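Local coordinates for protein isomaltodextranase (Arthrobacter globiformis, PDB 5AWO) that hydrolyses (1->6)-alpha-D-glucosidic linkages in dextran-like polysaccharides, removing successive isomaltose units from the non-reducing chain ends, at residues G185-F190 and S231-A236; A324-R329 and G353-V358; L430-N435 and V465-M470. All blocks are in the same frame, centred on the assembly; numbering follows the deposited sequence.

Contact 1 of 3, residues G185-F190 and S231-A236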
ATOM      1  N   GLY A 185      -4.849  23.754   3.248  1.00 14.77           N
ATOM      2  CA  GLY A 185      -4.017  24.612   2.436  1.00 14.80           C
ATOM      3  C   GLY A 185      -2.593  24.092   2.246  1.00 14.56           C
ATOM      4  O   GLY A 185      -2.006  24.287   1.186  1.00 15.45           O
ATOM      5  N   TYR A 186      -2.030  23.469   3.290  1.00 14.77           N
ATOM      6  CA  TYR A 186      -0.659  22.922   3.224  1.00 14.05           C
ATOM      7  C   TYR A 186      -0.588  21.757   2.233  1.00 13.92           C
ATOM      8  O   TYR A 186       0.300  21.684   1.392  1.00 14.28           O
ATOM      9  CB  TYR A 186      -0.143  22.462   4.600  1.00 14.57           C
ATOM     10  CG  TYR A 186       1.312  22.795   4.886  1.00 14.13           C
ATOM     11  CD1 TYR A 186       2.237  22.917   3.878  1.00 14.15           C
ATOM     12  CD2 TYR A 186       1.735  22.979   6.198  1.00 13.52           C
ATOM     13  CE1 TYR A 186       3.549  23.253   4.141  1.00 13.71           C
ATOM     14  CE2 TYR A 186       3.042  23.304   6.491  1.00 14.09           C
ATOM     15  CZ  TYR A 186       3.953  23.468   5.462  1.00 13.10           C
ATOM     16  OH  TYR A 186       5.252  23.857   5.723  1.00 15.01           O
ATOM     17  N   VAL A 187      -1.581  20.884   2.331  1.00 13.40           N
ATOM     18  CA  VAL A 187      -1.695  19.726   1.456  1.00 13.68           C
ATOM     19  C   VAL A 187      -1.887  20.202   0.004  1.00 14.78           C
ATOM     20  O   VAL A 187      -1.191  19.755  -0.905  1.00 14.52           O
ATOM     21  CB  VAL A 187      -2.783  18.779   1.939  1.00 14.17           C
ATOM     22  CG1 VAL A 187      -3.016  17.670   0.935  1.00 13.69           C
ATOM     23  CG2 VAL A 187      -2.393  18.194   3.292  1.00 13.83           C
ATOM     24  N   ARG A 188      -2.833  21.121  -0.198  1.00 14.83           N
ATOM     25  CA  ARG A 188      -3.027  21.667  -1.556  1.00 14.60           C
ATOM     26  C   ARG A 188      -1.858  22.476  -2.090  1.00 14.62           C
ATOM     27  O   ARG A 188      -1.619  22.478  -3.290  1.00 14.57           O
ATOM     28  CB  ARG A 188      -4.323  22.464  -1.636  1.00 15.15           C
ATOM     29  CG  ARG A 188      -5.572  21.630  -1.467  1.00 16.55           C
ATOM     30  CD  ARG A 188      -6.837  22.301  -1.982  1.00 17.33           C
ATOM     31  NE  ARG A 188      -8.044  21.545  -1.653  1.00 18.47           N
ATOM     32  CZ  ARG A 188      -8.838  21.769  -0.604  1.00 18.50           C
ATOM     33  NH1 ARG A 188      -8.608  22.746   0.262  1.00 19.71           N
ATOM     34  NH2 ARG A 188      -9.908  21.004  -0.419  1.00 20.60           N
ATOM     35  N   TYR A 189      -1.107  23.126  -1.225  1.00 14.26           N
ATOM     36  CA  TYR A 189       0.104  23.817  -1.613  1.00 14.95           C
ATOM     37  C   TYR A 189       1.069  22.891  -2.352  1.00 15.80           C
ATOM     38  O   TYR A 189       1.563  23.211  -3.437  1.00 15.94           O
ATOM     39  CB  TYR A 189       0.740  24.417  -0.381  1.00 14.86           C
ATOM     40  CG  TYR A 189       2.116  25.018  -0.497  1.00 16.02           C
ATOM     41  CD1 TYR A 189       2.316  26.298  -1.034  1.00 16.21           C
ATOM     42  CD2 TYR A 189       3.228  24.327  -0.027  1.00 16.10           C
ATOM     43  CE1 TYR A 189       3.571  26.847  -1.096  1.00 17.50           C
ATOM     44  CE2 TYR A 189       4.484  24.878  -0.066  1.00 16.38           C
ATOM     45  CZ  TYR A 189       4.664  26.148  -0.605  1.00 17.06           C
ATOM     46  OH  TYR A 189       5.936  26.719  -0.634  1.00 17.55           O
ATOM     47  N   PHE A 190       1.304  21.708  -1.797  1.00 15.45           N
ATOM     48  CA  PHE A 190       2.169  20.760  -2.497  1.00 15.59           C
ATOM     49  C   PHE A 190       1.509  20.159  -3.720  1.00 15.83           C
ATOM     50  O   PHE A 190       2.130  20.043  -4.777  1.00 15.44           O
ATOM     51  CB  PHE A 190       2.673  19.674  -1.518  1.00 15.06           C
ATOM     52  CG  PHE A 190       3.625  20.219  -0.475  1.00 15.12           C
ATOM     53  CD1 PHE A 190       4.805  20.806  -0.868  1.00 15.16           C
ATOM     54  CD2 PHE A 190       3.346  20.164   0.880  1.00 14.76           C
ATOM     55  CE1 PHE A 190       5.677  21.323   0.075  1.00 15.19           C
ATOM     56  CE2 PHE A 190       4.219  20.674   1.820  1.00 14.80           C
ATOM     57  CZ  PHE A 190       5.383  21.273   1.413  1.00 15.74           C
ATOM     58  N   SER A 231      -8.609  13.002   8.218  1.00 15.43           N
ATOM     59  CA  SER A 231      -9.728  13.252   7.292  1.00 16.33           C
ATOM     60  C   SER A 231      -9.512  14.523   6.480  1.00 15.36           C
ATOM     61  O   SER A 231      -9.766  14.571   5.277  1.00 15.80           O
ATOM     62  CB  SER A 231     -11.088  13.276   7.997  1.00 17.35           C
ATOM     63  OG  SER A 231     -11.269  14.408   8.845  1.00 19.65           O
ATOM     64  N   TRP A 232      -8.940  15.537   7.121  1.00 15.70           N
ATOM     65  CA  TRP A 232      -8.656  16.774   6.414  1.00 16.24           C
ATOM     66  C   TRP A 232      -7.628  16.579   5.299  1.00 15.35           C
ATOM     67  O   TRP A 232      -7.737  17.115   4.195  1.00 15.02           O
ATOM     68  CB  TRP A 232      -8.109  17.815   7.386  1.00 16.12           C
ATOM     69  CG  TRP A 232      -9.085  18.347   8.395  1.00 16.39           C
ATOM     70  CD1 TRP A 232     -10.445  18.216   8.391  1.00 17.71           C
ATOM     71  CD2 TRP A 232      -8.758  19.103   9.563  1.00 16.22           C
ATOM     72  NE1 TRP A 232     -10.982  18.873   9.478  1.00 18.40           N
ATOM     73  CE2 TRP A 232      -9.963  19.427  10.206  1.00 17.14           C
ATOM     74  CE3 TRP A 232      -7.565  19.570  10.098  1.00 16.79           C
ATOM     75  CZ2 TRP A 232      -9.996  20.180  11.382  1.00 17.26           C
ATOM     76  CZ3 TRP A 232      -7.599  20.308  11.281  1.00 17.03           C
ATOM     77  CH2 TRP A 232      -8.807  20.607  11.892  1.00 18.02           C
ATOM     78  N   ILE A 233      -6.578  15.825   5.624  1.00 15.31           N
ATOM     79  CA  ILE A 233      -5.490  15.538   4.671  1.00 15.08           C
ATOM     80  C   ILE A 233      -6.012  14.760   3.437  1.00 14.13           C
ATOM     81  O   ILE A 233      -5.720  15.106   2.299  1.00 13.67           O
ATOM     82  CB  ILE A 233      -4.359  14.762   5.390  1.00 15.12           C
ATOM     83  CG1 ILE A 233      -3.673  15.648   6.446  1.00 15.11           C
ATOM     84  CG2 ILE A 233      -3.344  14.218   4.410  1.00 15.55           C
ATOM     85  CD1 ILE A 233      -2.803  14.891   7.448  1.00 15.69           C
ATOM     86  N   ASN A 234      -6.801  13.729   3.720  1.00 15.11           N
ATOM     87  CA  ASN A 234      -7.433  12.916   2.682  1.00 15.69           C
ATOM     88  C   ASN A 234      -8.248  13.799   1.735  1.00 15.71           C
ATOM     89  O   ASN A 234      -8.035  13.801   0.537  1.00 17.03           O
ATOM     90  CB  ASN A 234      -8.306  11.869   3.385  1.00 15.75           C
ATOM     91  CG  ASN A 234      -9.155  11.036   2.461  1.00 16.62           C
ATOM     92  OD1 ASN A 234      -9.019  11.042   1.248  1.00 16.24           O
ATOM     93  ND2 ASN A 234     -10.071  10.311   3.085  1.00 17.72           N
ATOM     94  N   GLU A 235      -9.157  14.586   2.302  1.00 17.40           N
ATOM     95  CA  GLU A 235      -9.981  15.447   1.475  1.00 18.16           C
ATOM     96  C   GLU A 235      -9.153  16.411   0.616  1.00 16.95           C
ATOM     97  O   GLU A 235      -9.422  16.606  -0.571  1.00 16.86           O
ATOM     98  CB  GLU A 235     -10.961  16.225   2.360  1.00 20.71           C
ATOM     99  CG  GLU A 235     -11.871  17.166   1.570  1.00 23.35           C
ATOM    100  CD  GLU A 235     -12.876  17.918   2.436  1.00 26.42           C
ATOM    101  OE1 GLU A 235     -12.483  18.485   3.469  1.00 27.91           O
ATOM    102  OE2 GLU A 235     -14.077  17.950   2.076  1.00 31.53           O
ATOM    103  N   ALA A 236      -8.145  17.040   1.213  1.00 15.19           N
ATOM    104  CA  ALA A 236      -7.324  17.983   0.500  1.00 15.57           C
ATOM    105  C   ALA A 236      -6.425  17.347  -0.569  1.00 15.56           C
ATOM    106  O   ALA A 236      -6.114  17.971  -1.587  1.00 16.29           O
ATOM    107  CB  ALA A 236      -6.496  18.772   1.488  1.00 14.98           C
TER
HETATM  108  O   HOH W   1      -9.001  18.832  -2.720  1.00 27.70           O

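Contact 2 of 3, residues A324-R329 and G353-V358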
ATOM      1  N   ALA A 324      24.946  -7.737   1.427  1.00 13.87           N
ATOM      2  CA  ALA A 324      26.217  -8.468   1.425  1.00 13.85           C
ATOM      3  C   ALA A 324      26.457  -9.199   0.129  1.00 14.73           C
ATOM      4  O   ALA A 324      27.582  -9.621  -0.129  1.00 16.62           O
ATOM      5  CB  ALA A 324      26.238  -9.428   2.585  1.00 14.52           C
ATOM      6  N   SER A 325      25.421  -9.398  -0.678  1.00 13.39           N
ATOM      7  CA  SER A 325      25.547 -10.148  -1.908  1.00 14.88           C
ATOM      8  C   SER A 325      24.474  -9.749  -2.888  1.00 13.79           C
ATOM      9  O   SER A 325      23.422  -9.167  -2.515  1.00 14.15           O
ATOM     10  CB  SER A 325      25.421 -11.645  -1.626  1.00 14.40           C
ATOM     11  OG  SER A 325      24.059 -11.928  -1.270  1.00 16.34           O
ATOM     12  N   ASP A 326      24.685 -10.115  -4.144  1.00 13.86           N
ATOM     13  CA  ASP A 326      23.697  -9.917  -5.176  1.00 14.39           C
ATOM     14  C   ASP A 326      22.453 -10.749  -4.962  1.00 14.34           C
ATOM     15  O   ASP A 326      21.373 -10.268  -5.296  1.00 14.48           O
ATOM     16  CB  ASP A 326      24.268 -10.216  -6.559  1.00 15.04           C
ATOM     17  CG  ASP A 326      25.345  -9.238  -6.984  1.00 15.78           C
ATOM     18  OD1 ASP A 326      25.471  -8.132  -6.422  1.00 15.99           O
ATOM     19  OD2 ASP A 326      26.152  -9.589  -7.893  1.00 16.59           O
ATOM     20  N   GLU A 327      22.571 -11.941  -4.382  1.00 15.29           N
ATOM     21  CA  GLU A 327      21.368 -12.687  -4.045  1.00 15.28           C
ATOM     22  C   GLU A 327      20.510 -11.944  -3.032  1.00 13.95           C
ATOM     23  O   GLU A 327      19.285 -11.935  -3.149  1.00 14.89           O
ATOM     24  CB  GLU A 327      21.665 -14.115  -3.583  1.00 17.73           C
ATOM     25  CG  GLU A 327      22.264 -15.031  -4.658  1.00 20.45           C
ATOM     26  CD  GLU A 327      21.415 -15.221  -5.918  1.00 23.15           C
ATOM     27  OE1 GLU A 327      20.148 -15.171  -5.901  1.00 20.90           O
ATOM     28  OE2 GLU A 327      22.018 -15.423  -7.003  1.00 28.08           O
ATOM     29  N   GLU A 328      21.104 -11.337  -2.016  1.00 13.59           N
ATOM     30  CA  GLU A 328      20.328 -10.544  -1.080  1.00 13.02           C
ATOM     31  C   GLU A 328      19.662  -9.336  -1.762  1.00 12.79           C
ATOM     32  O   GLU A 328      18.527  -8.994  -1.464  1.00 12.63           O
ATOM     33  CB  GLU A 328      21.212 -10.041   0.067  1.00 13.18           C
ATOM     34  CG  GLU A 328      21.637 -11.131   1.051  1.00 13.37           C
ATOM     35  CD  GLU A 328      22.427 -10.625   2.253  1.00 13.56           C
ATOM     36  OE1 GLU A 328      22.747  -9.413   2.266  1.00 14.12           O
ATOM     37  OE2 GLU A 328      22.643 -11.425   3.208  1.00 14.69           O
ATOM     38  N   ARG A 329      20.381  -8.683  -2.671  1.00 12.95           N
ATOM     39  CA  ARG A 329      19.822  -7.538  -3.389  1.00 12.99           C
ATOM     40  C   ARG A 329      18.602  -7.969  -4.191  1.00 12.68           C
ATOM     41  O   ARG A 329      17.572  -7.276  -4.178  1.00 13.08           O
ATOM     42  CB  ARG A 329      20.855  -6.888  -4.298  1.00 13.80           C
ATOM     43  CG  ARG A 329      21.908  -6.098  -3.569  1.00 14.72           C
ATOM     44  CD  ARG A 329      23.000  -5.568  -4.515  1.00 14.65           C
ATOM     45  NE  ARG A 329      24.232  -6.345  -4.446  1.00 15.40           N
ATOM     46  CZ  ARG A 329      25.088  -6.312  -3.432  1.00 15.62           C
ATOM     47  NH1 ARG A 329      26.186  -7.079  -3.448  1.00 16.06           N
ATOM     48  NH2 ARG A 329      24.869  -5.545  -2.368  1.00 15.89           N
ATOM     49  N   GLY A 353      27.181   2.113  -7.215  1.00 18.66           N
ATOM     50  CA  GLY A 353      28.220   1.171  -7.660  1.00 19.35           C
ATOM     51  C   GLY A 353      27.774   0.427  -8.904  1.00 19.99           C
ATOM     52  O   GLY A 353      27.325   1.055  -9.862  1.00 20.02           O
ATOM     53  N   ASN A 354      27.898  -0.910  -8.893  1.00 22.56           N
ATOM     54  CA  ASN A 354      27.427  -1.726 -10.024  1.00 24.42           C
ATOM     55  C   ASN A 354      26.048  -2.302  -9.746  1.00 24.37           C
ATOM     56  O   ASN A 354      25.798  -3.413 -10.179  1.00 26.88           O
ATOM     57  CB  ASN A 354      28.260  -3.028 -10.300  1.00 28.46           C
ATOM     58  CG  ASN A 354      29.762  -2.867 -10.251  1.00 28.92           C
ATOM     59  OD1 ASN A 354      30.308  -1.821 -10.626  1.00 35.67           O
ATOM     60  ND2 ASN A 354      30.460  -3.974  -9.869  1.00 29.91           N
ATOM     61  N   ASN A 355      25.187  -1.633  -8.976  1.00 20.39           N
ATOM     62  CA  ASN A 355      23.914  -2.252  -8.571  1.00 19.99           C
ATOM     63  C   ASN A 355      22.669  -1.729  -9.240  1.00 19.48           C
ATOM     64  O   ASN A 355      21.569  -2.114  -8.862  1.00 18.81           O
ATOM     65  CB  ASN A 355      23.771  -2.163  -7.051  1.00 19.50           C
ATOM     66  CG  ASN A 355      24.704  -3.080  -6.347  1.00 20.95           C
ATOM     67  OD1 ASN A 355      24.895  -4.213  -6.800  1.00 21.86           O
ATOM     68  ND2 ASN A 355      25.263  -2.642  -5.249  1.00 21.05           N
ATOM     69  N   ALA A 356      22.793  -0.877 -10.250  1.00 19.07           N
ATOM     70  CA  ALA A 356      21.603  -0.402 -10.981  1.00 19.66           C
ATOM     71  C   ALA A 356      20.705  -1.516 -11.476  1.00 19.41           C
ATOM     72  O   ALA A 356      19.471  -1.417 -11.472  1.00 20.01           O
ATOM     73  CB  ALA A 356      22.019   0.475 -12.164  1.00 20.98           C
ATOM     74  N   TRP A 357      21.333  -2.609 -11.912  1.00 18.99           N
ATOM     75  CA  TRP A 357      20.593  -3.753 -12.420  1.00 17.29           C
ATOM     76  C   TRP A 357      19.469  -4.285 -11.490  1.00 16.50           C
ATOM     77  O   TRP A 357      18.471  -4.825 -11.945  1.00 17.71           O
ATOM     78  CB  TRP A 357      21.575  -4.896 -12.765  1.00 17.64           C
ATOM     79  CG  TRP A 357      22.302  -5.392 -11.538  1.00 16.72           C
ATOM     80  CD1 TRP A 357      23.501  -4.941 -11.043  1.00 17.65           C
ATOM     81  CD2 TRP A 357      21.854  -6.397 -10.637  1.00 16.05           C
ATOM     82  NE1 TRP A 357      23.806  -5.592  -9.890  1.00 17.29           N
ATOM     83  CE2 TRP A 357      22.811  -6.487  -9.605  1.00 15.82           C
ATOM     84  CE3 TRP A 357      20.720  -7.215 -10.581  1.00 16.35           C
ATOM     85  CZ2 TRP A 357      22.686  -7.393  -8.560  1.00 16.06           C
ATOM     86  CZ3 TRP A 357      20.586  -8.097  -9.527  1.00 16.25           C
ATOM     87  CH2 TRP A 357      21.580  -8.178  -8.522  1.00 16.39           C
ATOM     88  N   VAL A 358      19.648  -4.132 -10.173  1.00 15.55           N
ATOM     89  CA  VAL A 358      18.684  -4.625  -9.166  1.00 16.31           C
ATOM     90  C   VAL A 358      17.285  -4.060  -9.451  1.00 15.25           C
ATOM     91  O   VAL A 358      16.244  -4.722  -9.299  1.00 14.87           O
ATOM     92  CB  VAL A 358      19.121  -4.173  -7.717  1.00 18.19           C
ATOM     93  CG1 VAL A 358      18.067  -4.510  -6.646  1.00 19.55           C
ATOM     94  CG2 VAL A 358      20.473  -4.807  -7.345  1.00 19.98           C
TER
HETATM   95  O   HOH W   2      26.430  -5.910  -7.875  1.00 22.34           O

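Contact 3 of 3, residues L430-N435 and V465-M470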
ATOM      1  N   LEU A 430      -6.447 -23.014  -8.551  1.00 20.80           N
ATOM      2  CA  LEU A 430      -6.704 -23.027  -9.995  1.00 22.05           C
ATOM      3  C   LEU A 430      -6.899 -24.455 -10.484  1.00 22.77           C
ATOM      4  O   LEU A 430      -6.406 -25.398  -9.881  1.00 22.06           O
ATOM      5  CB  LEU A 430      -5.540 -22.406 -10.751  1.00 22.15           C
ATOM      6  CG  LEU A 430      -5.068 -21.052 -10.248  1.00 22.00           C
ATOM      7  CD1 LEU A 430      -3.899 -20.622 -11.111  1.00 22.14           C
ATOM      8  CD2 LEU A 430      -6.197 -20.038 -10.263  1.00 21.26           C
ATOM      9  N   ALA A 431      -7.620 -24.591 -11.597  1.00 24.09           N
ATOM     10  CA  ALA A 431      -7.901 -25.895 -12.194  1.00 26.61           C
ATOM     11  C   ALA A 431      -7.042 -26.147 -13.449  1.00 28.28           C
ATOM     12  O   ALA A 431      -7.100 -27.238 -14.028  1.00 31.44           O
ATOM     13  CB  ALA A 431      -9.380 -25.977 -12.555  1.00 26.44           C
ATOM     14  N   THR A 432      -6.258 -25.140 -13.853  1.00 26.65           N
ATOM     15  CA  THR A 432      -5.646 -25.036 -15.188  1.00 27.25           C
ATOM     16  C   THR A 432      -4.135 -25.241 -15.296  1.00 27.23           C
ATOM     17  O   THR A 432      -3.616 -25.362 -16.400  1.00 27.37           O
ATOM     18  CB  THR A 432      -5.825 -23.612 -15.746  1.00 27.78           C
ATOM     19  OG1 THR A 432      -5.283 -22.651 -14.816  1.00 27.36           O
ATOM     20  CG2 THR A 432      -7.289 -23.302 -15.990  1.00 29.13           C
ATOM     21  N   GLY A 433      -3.422 -25.186 -14.181  1.00 26.00           N
ATOM     22  CA  GLY A 433      -1.949 -25.009 -14.268  1.00 23.03           C
ATOM     23  C   GLY A 433      -1.625 -23.691 -14.943  1.00 23.32           C
ATOM     24  O   GLY A 433      -2.470 -22.792 -15.030  1.00 23.45           O
ATOM     25  N   GLY A 434      -0.374 -23.525 -15.379  1.00 19.85           N
ATOM     26  CA  GLY A 434       0.002 -22.325 -16.082  1.00 20.44           C
ATOM     27  C   GLY A 434       1.409 -22.375 -16.626  1.00 18.03           C
ATOM     28  O   GLY A 434       2.219 -23.179 -16.161  1.00 18.58           O
ATOM     29  N   ASN A 435       1.661 -21.549 -17.634  1.00 19.24           N
ATOM     30  CA  ASN A 435       3.008 -21.349 -18.145  1.00 20.18           C
ATOM     31  C   ASN A 435       3.805 -20.616 -17.054  1.00 19.77           C
ATOM     32  O   ASN A 435       3.290 -19.656 -16.457  1.00 20.30           O
ATOM     33  CB  ASN A 435       2.995 -20.507 -19.411  1.00 21.19           C
ATOM     34  CG  ASN A 435       4.388 -20.115 -19.858  1.00 23.57           C
ATOM     35  OD1 ASN A 435       4.931 -19.072 -19.439  1.00 25.05           O
ATOM     36  ND2 ASN A 435       5.003 -20.961 -20.677  1.00 25.00           N
ATOM     37  N   VAL A 465       3.334 -16.482 -13.807  1.00 16.54           N
ATOM     38  CA  VAL A 465       2.573 -17.679 -14.090  1.00 17.35           C
ATOM     39  C   VAL A 465       1.316 -17.299 -14.879  1.00 17.05           C
ATOM     40  O   VAL A 465       0.548 -16.417 -14.491  1.00 17.16           O
ATOM     41  CB  VAL A 465       2.192 -18.413 -12.798  1.00 17.55           C
ATOM     42  CG1 VAL A 465       1.391 -19.676 -13.115  1.00 17.88           C
ATOM     43  CG2 VAL A 465       3.446 -18.737 -11.977  1.00 17.88           C
ATOM     44  N   THR A 466       1.177 -17.928 -16.049  1.00 17.95           N
ATOM     45  CA  THR A 466       0.125 -17.563 -16.988  1.00 19.42           C
ATOM     46  C   THR A 466      -0.751 -18.788 -17.295  1.00 20.70           C
ATOM     47  O   THR A 466      -0.379 -19.642 -18.119  1.00 21.61           O
ATOM     48  CB  THR A 466       0.720 -16.996 -18.292  1.00 20.14           C
ATOM     49  OG1 THR A 466       1.672 -15.951 -18.002  1.00 19.99           O
ATOM     50  CG2 THR A 466      -0.362 -16.408 -19.195  1.00 21.23           C
ATOM     51  N   PRO A 467      -1.901 -18.898 -16.612  1.00 21.36           N
ATOM     52  CA  PRO A 467      -2.871 -19.953 -16.912  1.00 21.51           C
ATOM     53  C   PRO A 467      -3.330 -19.871 -18.364  1.00 21.96           C
ATOM     54  O   PRO A 467      -3.543 -18.774 -18.868  1.00 23.92           O
ATOM     55  CB  PRO A 467      -4.040 -19.615 -15.977  1.00 22.19           C
ATOM     56  CG  PRO A 467      -3.375 -18.957 -14.807  1.00 21.48           C
ATOM     57  CD  PRO A 467      -2.303 -18.124 -15.426  1.00 20.63           C
ATOM     58  N   PRO A 468      -3.462 -21.032 -19.021  1.00 25.15           N
ATOM     59  CA  PRO A 468      -4.185 -21.041 -20.298  1.00 27.99           C
ATOM     60  C   PRO A 468      -5.669 -20.787 -20.045  1.00 29.91           C
ATOM     61  O   PRO A 468      -6.171 -21.100 -18.962  1.00 31.66           O
ATOM     62  CB  PRO A 468      -3.940 -22.456 -20.833  1.00 29.21           C
ATOM     63  CG  PRO A 468      -3.709 -23.288 -19.641  1.00 28.45           C
ATOM     64  CD  PRO A 468      -3.137 -22.386 -18.558  1.00 27.13           C
ATOM     65  N   LYS A 469      -6.356 -20.197 -21.016  1.00 32.22           N
ATOM     66  CA  LYS A 469      -7.789 -19.917 -20.889  1.00 35.42           C
ATOM     67  C   LYS A 469      -8.590 -20.675 -21.946  1.00 40.47           C
ATOM     68  O   LYS A 469      -8.431 -20.424 -23.134  1.00 42.50           O
ATOM     69  CB  LYS A 469      -8.040 -18.420 -21.038  1.00 34.77           C
ATOM     70  CG  LYS A 469      -7.392 -17.587 -19.940  1.00 33.71           C
ATOM     71  CD  LYS A 469      -7.606 -16.117 -20.173  1.00 32.59           C
ATOM     72  CE  LYS A 469      -6.985 -15.286 -19.063  1.00 32.17           C
ATOM     73  NZ  LYS A 469      -7.428 -13.871 -19.145  1.00 31.91           N
ATOM     74  N   MET A 470      -9.416 -21.618 -21.506  1.00 48.76           N
ATOM     75  CA  MET A 470     -10.421 -22.231 -22.377  1.00 54.98           C
ATOM     76  C   MET A 470     -11.549 -21.222 -22.563  1.00 56.72           C
ATOM     77  O   MET A 470     -12.077 -20.697 -21.582  1.00 58.39           O
ATOM     78  CB  MET A 470     -10.988 -23.507 -21.754  1.00 59.54           C
ATOM     79  CG  MET A 470     -10.078 -24.723 -21.812  1.00 64.58           C
ATOM     80  SD  MET A 470     -10.844 -26.149 -21.007  1.00 72.91           S
ATOM     81  CE  MET A 470      -9.472 -27.303 -20.990  1.00 71.88           C
TER
HETATM   82  O   HOH W   3       4.230 -16.996 -17.784  1.00 19.80           O

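Contact 1 of 3, residues G185-F190 and S231-A236
This is a helix-helix contact between the long helices of the (beta/alpha)8 barrel that flank strand 197-200 in the chain, 179-192 and 223-237, apolar at its centre and polar along one rim. The short axes run roughly parallel, 33° apart, and approach to 8.8 Å, close enough for small side chains to fill the space between them. Val187 points toward helix 223-237. Its CG1 is anti to the backbone N (chi1 173°) and rests on the methyl of Ala236, CG1 to CB 3.7 Å. The other branch, CG2, meets CG2 of Ile233 at 4.2 Å, and Ile233 in turn touches Ile200 of barrel strand 197-200. At the rim, Arg188 runs extended from CG to NE past the last turn of helix 223-237. Its CG lies 3.7 Å from Ala236 O, and Ala236 CA sits over one guanidinium face. In the guanidinium plane, NE donates to a water (NE to O 3.1 Å), which donates to Glu235 O. The Glu235 carboxylate bonds to Gln184 instead, and Ala236 O accepts from Lys191. The polar link between these segments is thus water-mediated, and the positive groups beside the C-terminal carbonyls probably offset the negative end of the helix dipole.

Contact 2 of 3, residues A324-R329 and G353-V358
Arg329 forms the close-packed side of this contact, and a water beside Asp326 marks the looser one. On the packed side, Arg329 CB touches Val358 CG2 at 3.7 Å. The arginine chain then bends (chi3 -103°), laying CD 3.3 Å from Asn355 OD1 and setting the guanidinium and amide planes only 28° apart, with Asn355 ND2 over a guanidinium face. Ser325 O lies 3.4 Å above the guanidinium plane, over its centre. Within its own helix turn, Arg329 grips Asp326 OD1 side-on in a salt bridge, NE at 2.9 Å and NH1 at 3.2 Å, while NH2 holds Ala320 O and Phe323 O. On the other side, exposed Asp326 turns OD1 to the ring edge of Trp357, 3.6 Å from CZ2. A water sits 2.8 Å from Asp326 OD1 and 2.5 Å from Asn355 OD1, bridging the two acceptors, and Trp357 NE1 donates weakly to it. An alanine in place of Arg329 would remove both nitrogens gripping Asp326 OD1 and would probably loosen the packing against Asn355. Ser325, the N-cap, accepts from Glu328 N with OG: an N-capped start of barrel helix 326-339, packed on the connection between strand 343-345 and helix 362-370.

Contact 3 of 3, residues L430-N435 and V465-M470
Three first torsions place the polar side-chain atoms. Thr432 holds OG1 in the crowded position between its backbone N and carbonyl carbon (chi1 56°), Asn435 sets CG anti to its backbone N (chi1 172°), and Thr466 keeps OG1 beside its own N (chi1 -51°). The first turns Thr432 OG1 onto a lone pair of Gly433 O, 2.8 Å away, and the same hydroxyl lies against the ring of Pro467, 3.5 Å from CB. The other two bring Asn435 OD1 and Thr466 OG1, on the same face of the sheet, to a shared water at 2.7 Å and 2.8 Å. Asn435 and Thr466 form an antiparallel hydrogen-bonded pair. Asn435 N donates a hydrogen bond to Thr466 O (2.8 Å) from well above the carbonyl plane, whereas Thr466 N reaches Asn435 O (2.8 Å) in the carbonyl plane. Beyond it the two chains no longer pair. Gly433 has a positive phi, and its carbonyl faces Pro467, whose CA makes a CH...O contact with Gly433 O at 3.4 Å. Gly434 passes so close to the other strand, CA to Thr466 O 3.4 Å, that a beta carbon would collide with Val465 CG1. Pro468 CD packs on the carbonyls of Thr432 and Gly433, and Leu430 CD1 touches Pro467 CG, the side chains crossing obliquely, so prolines extend the contact past the paired residues. This is the end of an antiparallel ladder in the C-terminal beta-sandwich domain of alpha-galactosidase type. Asn435 ND2 is bonded to Asn444 of strand 443-448, and Gly434 pairs through its backbone with Asp448. On the far side of strand 460-466, Val465 hydrogen-bonds through its backbone to Trp405 of strand 405-410, against whose side chain Leu430 and Pro467 rest, while Lys469 reaches Thr474 of strand 473-477.

In the fold
The contacts follow one another along the chain without overlap. Contacts 1 and 2 belong to different parts of the outer layer of the catalytic (beta/alpha)8 barrel, with centres 38 Å apart. Contact 1 joins the long helices flanking strand 197-200 in the chain; contact 2 lies where the barrel's last two beta-alpha connections meet. Contact 3 is in the antiparallel sheet that follows the barrel, about 18 Å from contact 2 between nearest atoms and 45 Å from contact 1 between centres, on the opposite side of the chain's centre. Contact 1 packs the barrel wall near the probable catalytic pair, the Ile233 side chain about 9 Å from Asp262 and about 11 Å from Asp201; contacts 2 and 3 pack barrel periphery and beta domain, away from these residues.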